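Local coordinates for protein putative NADPH:quinone reductase (Bacillus thuringiensis, PDB 3GMS) that probably reduces quinones with NADPH, as expected of a medium-chain dehydrogenase/reductase with a GroES-like and a nucleotide-binding Rossmann domain, at residues E138-Q143 with A214-D219; F231-R234 with H238-T241. All blocks are in the same frame, centred on the assembly; numbering follows the deposited sequence.

Contact 1: residues E138-Q143 with A214-D219; sequences ETLNLQ and ADAAID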
loop_
_atom_site.group_PDB
_atom_site.type_symbol
_atom_site.label_atom_id
_atom_site.label_comp_id
_atom_site.label_asym_id
_atom_site.label_seq_id
_atom_site.Cartn_x
_atom_site.Cartn_y
_atom_site.Cartn_z
ATOM N N GLU A 138 -12.455 9.650 -0.767
ATOM C CA GLU A 138 -13.660 8.982 -1.234
ATOM C C GLU A 138 -14.355 8.226 -0.145
ATOM O O GLU A 138 -15.536 8.496 0.134
ATOM C CB GLU A 138 -13.356 8.097 -2.452
ATOM C CG GLU A 138 -12.930 8.907 -3.648
ATOM C CD GLU A 138 -12.945 8.117 -4.954
ATOM O OE1 GLU A 138 -13.567 7.021 -5.022
ATOM O OE2 GLU A 138 -12.323 8.613 -5.916
ATOM N N THR A 139 -13.653 7.291 0.494
ATOM C CA THR A 139 -14.299 6.376 1.415
ATOM C C THR A 139 -14.724 7.125 2.685
ATOM O O THR A 139 -15.849 6.971 3.175
ATOM C CB THR A 139 -13.362 5.216 1.807
ATOM O OG1 THR A 139 -12.562 4.812 0.656
ATOM C CG2 THR A 139 -14.198 4.056 2.359
ATOM N N LEU A 140 -13.835 7.965 3.186
ATOM C CA LEU A 140 -14.174 8.821 4.326
ATOM C C LEU A 140 -14.629 10.209 3.881
ATOM O O LEU A 140 -15.331 10.889 4.633
ATOM C CB LEU A 140 -13.003 8.948 5.299
ATOM C CG LEU A 140 -12.449 7.687 5.959
ATOM C CD1 LEU A 140 -11.150 8.058 6.690
ATOM C CD2 LEU A 140 -13.438 7.020 6.931
ATOM N N ASN A 141 -14.232 10.615 2.680
ATOM C CA ASN A 141 -14.489 11.948 2.155
ATOM C C ASN A 141 -14.293 13.031 3.226
ATOM O O ASN A 141 -15.248 13.749 3.594
ATOM C CB ASN A 141 -15.901 12.037 1.576
ATOM C CG ASN A 141 -16.138 13.328 0.849
ATOM O OD1 ASN A 141 -15.192 14.027 0.462
ATOM N ND2 ASN A 141 -17.410 13.668 0.658
ATOM N N LEU A 142 -13.062 13.121 3.720
ATOM C CA LEU A 142 -12.741 14.021 4.833
ATOM C C LEU A 142 -12.923 15.466 4.417
ATOM O O LEU A 142 -12.558 15.882 3.314
ATOM C CB LEU A 142 -11.322 13.800 5.348
ATOM C CG LEU A 142 -11.015 12.417 5.967
ATOM C CD1 LEU A 142 -9.477 12.260 6.039
ATOM C CD2 LEU A 142 -11.712 12.206 7.322
ATOM N N GLN A 143 -13.448 16.237 5.355
ATOM C CA GLN A 143 -13.719 17.651 5.143
ATOM C C GLN A 143 -12.670 18.480 5.840
ATOM O O GLN A 143 -11.978 17.998 6.735
ATOM C CB GLN A 143 -15.122 18.008 5.690
ATOM C CG GLN A 143 -16.284 17.347 4.925
ATOM C CD GLN A 143 -16.208 17.562 3.413
ATOM O OE1 GLN A 143 -16.248 18.694 2.922
ATOM N NE2 GLN A 143 -16.102 16.469 2.667
ATOM N N ALA A 214 -12.933 11.938 17.775
ATOM C CA ALA A 214 -12.509 12.218 16.415
ATOM C C ALA A 214 -13.633 11.947 15.428
ATOM O O ALA A 214 -14.609 11.286 15.775
ATOM C CB ALA A 214 -11.299 11.339 16.069
ATOM N N ASP A 215 -13.452 12.440 14.200
ATOM C CA ASP A 215 -14.423 12.295 13.132
ATOM C C ASP A 215 -14.325 10.972 12.398
ATOM O O ASP A 215 -15.351 10.427 12.004
ATOM C CB ASP A 215 -14.316 13.432 12.146
ATOM C CG ASP A 215 -14.596 14.775 12.791
ATOM O OD1 ASP A 215 -15.757 15.001 13.204
ATOM O OD2 ASP A 215 -13.652 15.571 12.931
ATOM N N ALA A 216 -13.100 10.471 12.216
ATOM C CA ALA A 216 -12.875 9.237 11.468
ATOM C C ALA A 216 -11.642 8.514 12.001
ATOM O O ALA A 216 -10.769 9.134 12.656
ATOM C CB ALA A 216 -12.724 9.538 9.986
ATOM N N ALA A 217 -11.570 7.210 11.762
ATOM C CA ALA A 217 -10.420 6.426 12.196
ATOM C C ALA A 217 -10.088 5.354 11.170
ATOM O O ALA A 217 -11.001 4.794 10.533
ATOM C CB ALA A 217 -10.654 5.787 13.535
ATOM N N ILE A 218 -8.789 5.119 10.995
ATOM C CA ILE A 218 -8.306 4.069 10.081
ATOM C C ILE A 218 -7.487 3.103 10.904
ATOM O O ILE A 218 -6.439 3.479 11.454
ATOM C CB ILE A 218 -7.529 4.675 8.872
ATOM C CG1 ILE A 218 -8.489 5.586 8.086
ATOM C CG2 ILE A 218 -6.956 3.526 7.978
ATOM C CD1 ILE A 218 -7.935 6.185 6.792
ATOM N N ASP A 219 -8.005 1.878 10.997
ATOM C CA ASP A 219 -7.392 0.791 11.766
ATOM C C ASP A 219 -6.655 -0.208 10.858
ATOM O O ASP A 219 -7.244 -0.752 9.906
ATOM C CB ASP A 219 -8.489 0.112 12.576
ATOM C CG ASP A 219 -8.018 -1.136 13.334
ATOM O OD1 ASP A 219 -6.887 -1.179 13.849
ATOM O OD2 ASP A 219 -8.839 -2.069 13.449
#
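Leu140 and Ala216 mark the closest approach of the two backbones, their CA atoms 7.3 Å apart, too wide for backbone hydrogen bonds, so side chains make the contact. Residues 138-143 carry the chain out of the helix 127-139: Asn141 departs from helical geometry with a positive phi of 41°, and Leu142 then extends toward the next strand. Residues 214-219 belong to a strand of the parallel Rossmann sheet, with a corner at Asp215.

From that strand, Ala216 and Ile218 both direct their CB atoms at the exit of the helix, whereas the intervening Ala217 points away to the other face of the sheet. Leu140 does most of the touching. Its CG lies beside the backbone N (chi1 -60°), and the extended second torsion carries CD1 down to the strand, 3.7 Å from Ile218 CD1 and 3.9 Å from Ala216 CB. The other methyl, CD2, also rests close to Ala216 CB. The side chains of Leu140 and Ile218 cross obliquely, methyl against methyl. Leu142 also reaches the strand: its CD2 stops 3.9 Å from Ala216 CB, which thus sits beneath two leucines at once. Leu148 of the neighbouring strand 147-150 touches both Leu140 and Ala216, continuing the apolar layer.

Behind this layer, Gln143 folds back so that NE2 donates to Asn141 O at 3.0 Å, approaching from above the carbonyl plane and bridging the turn on its exposed side. Across the interface itself every touching group is aliphatic. The chemistry therefore implies a junction held by shape and by exclusion of water, with no polar bond between the two segments and the Gln143 bond lying wholly within the turn.

Contact 2: residues F231-R234 with H238-T241; sequences FSLR and HFLT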
loop_
_atom_site.group_PDB
_atom_site.type_symbol
_atom_site.label_atom_id
_atom_site.label_comp_id
_atom_site.label_asym_id
_atom_site.label_seq_id
_atom_site.Cartn_x
_atom_site.Cartn_y
_atom_site.Cartn_z
ATOM N N PHE A 231 -13.813 3.380 19.529
ATOM C CA PHE A 231 -14.430 4.083 20.660
ATOM C C PHE A 231 -13.930 5.501 20.885
ATOM O O PHE A 231 -14.529 6.265 21.676
ATOM C CB PHE A 231 -14.287 3.238 21.918
ATOM C CG PHE A 231 -15.384 2.217 22.077
ATOM C CD1 PHE A 231 -15.362 1.035 21.338
ATOM C CD2 PHE A 231 -16.438 2.438 22.974
ATOM C CE1 PHE A 231 -16.372 0.059 21.482
ATOM C CE2 PHE A 231 -17.466 1.482 23.131
ATOM C CZ PHE A 231 -17.439 0.290 22.378
ATOM N N SER A 232 -12.842 5.890 20.221
ATOM C CA SER A 232 -12.372 7.271 20.323
ATOM C C SER A 232 -13.021 8.187 19.298
ATOM O O SER A 232 -12.670 9.358 19.174
ATOM C CB SER A 232 -10.841 7.349 20.240
ATOM O OG SER A 232 -10.232 6.472 21.167
ATOM N N LEU A 233 -13.978 7.665 18.546
ATOM C CA LEU A 233 -14.723 8.515 17.609
ATOM C C LEU A 233 -16.004 9.074 18.196
ATOM O O LEU A 233 -16.621 8.436 19.044
ATOM C CB LEU A 233 -15.126 7.704 16.370
ATOM C CG LEU A 233 -13.900 7.122 15.691
ATOM C CD1 LEU A 233 -14.370 6.192 14.573
ATOM C CD2 LEU A 233 -13.033 8.235 15.182
ATOM N N ARG A 234 -16.428 10.217 17.674
ATOM C CA ARG A 234 -17.730 10.783 17.996
ATOM C C ARG A 234 -18.829 9.827 17.522
ATOM O O ARG A 234 -18.593 9.007 16.607
ATOM C CB ARG A 234 -17.889 12.163 17.358
ATOM C CG ARG A 234 -17.933 12.205 15.818
ATOM C CD ARG A 234 -18.139 13.616 15.347
ATOM N NE ARG A 234 -18.040 13.753 13.892
ATOM C CZ ARG A 234 -18.944 13.328 13.001
ATOM N NH1 ARG A 234 -20.048 12.703 13.394
ATOM N NH2 ARG A 234 -18.731 13.525 11.698
ATOM N N HIS A 238 -16.838 7.761 11.515
ATOM C CA HIS A 238 -16.672 6.709 10.523
ATOM C C HIS A 238 -15.383 5.943 10.828
ATOM O O HIS A 238 -14.280 6.533 10.814
ATOM C CB HIS A 238 -16.646 7.338 9.137
ATOM C CG HIS A 238 -16.917 6.363 8.015
ATOM N ND1 HIS A 238 -17.117 6.760 6.707
ATOM C CD2 HIS A 238 -17.007 5.008 8.011
ATOM C CE1 HIS A 238 -17.332 5.695 5.950
ATOM N NE2 HIS A 238 -17.268 4.618 6.720
ATOM N N PHE A 239 -15.529 4.638 11.077
ATOM C CA PHE A 239 -14.412 3.742 11.403
ATOM C C PHE A 239 -14.154 2.880 10.170
ATOM O O PHE A 239 -15.098 2.293 9.599
ATOM C CB PHE A 239 -14.783 2.858 12.571
ATOM C CG PHE A 239 -13.738 1.840 12.950
ATOM C CD1 PHE A 239 -12.603 2.224 13.661
ATOM C CD2 PHE A 239 -13.907 0.495 12.639
ATOM C CE1 PHE A 239 -11.659 1.281 14.055
ATOM C CE2 PHE A 239 -12.972 -0.470 13.034
ATOM C CZ PHE A 239 -11.819 -0.068 13.732
ATOM N N LEU A 240 -12.903 2.856 9.739
ATOM C CA LEU A 240 -12.542 2.083 8.536
ATOM C C LEU A 240 -11.357 1.150 8.823
ATOM O O LEU A 240 -10.346 1.596 9.371
ATOM C CB LEU A 240 -12.223 3.052 7.404
ATOM C CG LEU A 240 -11.974 2.499 5.999
ATOM C CD1 LEU A 240 -13.313 1.980 5.405
ATOM C CD2 LEU A 240 -11.399 3.607 5.139
ATOM N N THR A 241 -11.446 -0.137 8.483
ATOM C CA THR A 241 -10.270 -0.971 8.669
ATOM C C THR A 241 -9.556 -1.129 7.327
ATOM O O THR A 241 -10.212 -1.197 6.261
ATOM C CB THR A 241 -10.542 -2.345 9.286
ATOM O OG1 THR A 241 -11.340 -3.118 8.393
ATOM C CG2 THR A 241 -11.280 -2.230 10.595
#
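Leu233 places CG beside its backbone N (chi1 -58°) and extends its second torsion (chi2 173°), which sends CD1 straight across toward the strand 237-241. Phe239 does the reverse at its first torsion: CG lies opposite the backbone N (chi1 177°), which swings the phenyl ring so that its edge meets Leu233 CD1, the methyl lying near the ring plane and not over a face. Leu233 CD1 also comes within 3.9 Å of Phe239 CB. It rests 3.8 Å from His238 O as well, a van der Waals approach to the backbone.

In the Rossmann fold this is the connection from one parallel strand to the next: helix 223-231 follows strand 214-219, and the chain passes through the short strand 233-234 into strand 237-241, completing a beta-alpha-beta crossover. Leu233 packs inside that return, touching Ala214 and Ala217 of strand 214-219 as well as Val261. Phe239 packs further on Ala263 and Ile255. The side chain of His238, by contrast, points away from Leu233, and its NE2 hydrogen-bonds with Asn264 OD1.

How the contacts relate
Contact 1 closes before contact 2 opens along the chain, and their centres lie 8 Å apart, both reaching the six-stranded parallel sheet of the Rossmann domain. They share neighbouring strands, 214-219 and 237-241, joined by a probable hydrogen bond from Leu240 N to Ala217 O at 2.8 Å. A salt bridge from Arg234 NE to Asp215 OD1, 2.7 Å long, joins strand 233-234 to the start of strand 214-219. Ala216 and Ala217 face opposite ways, so contact 1 covers one face with the turn that leaves helix 127-139, while Leu233 of contact 2 packs on the other. Together they pack against the two faces of strand 214-219, in the domain expected, from its family, to bind NADPH.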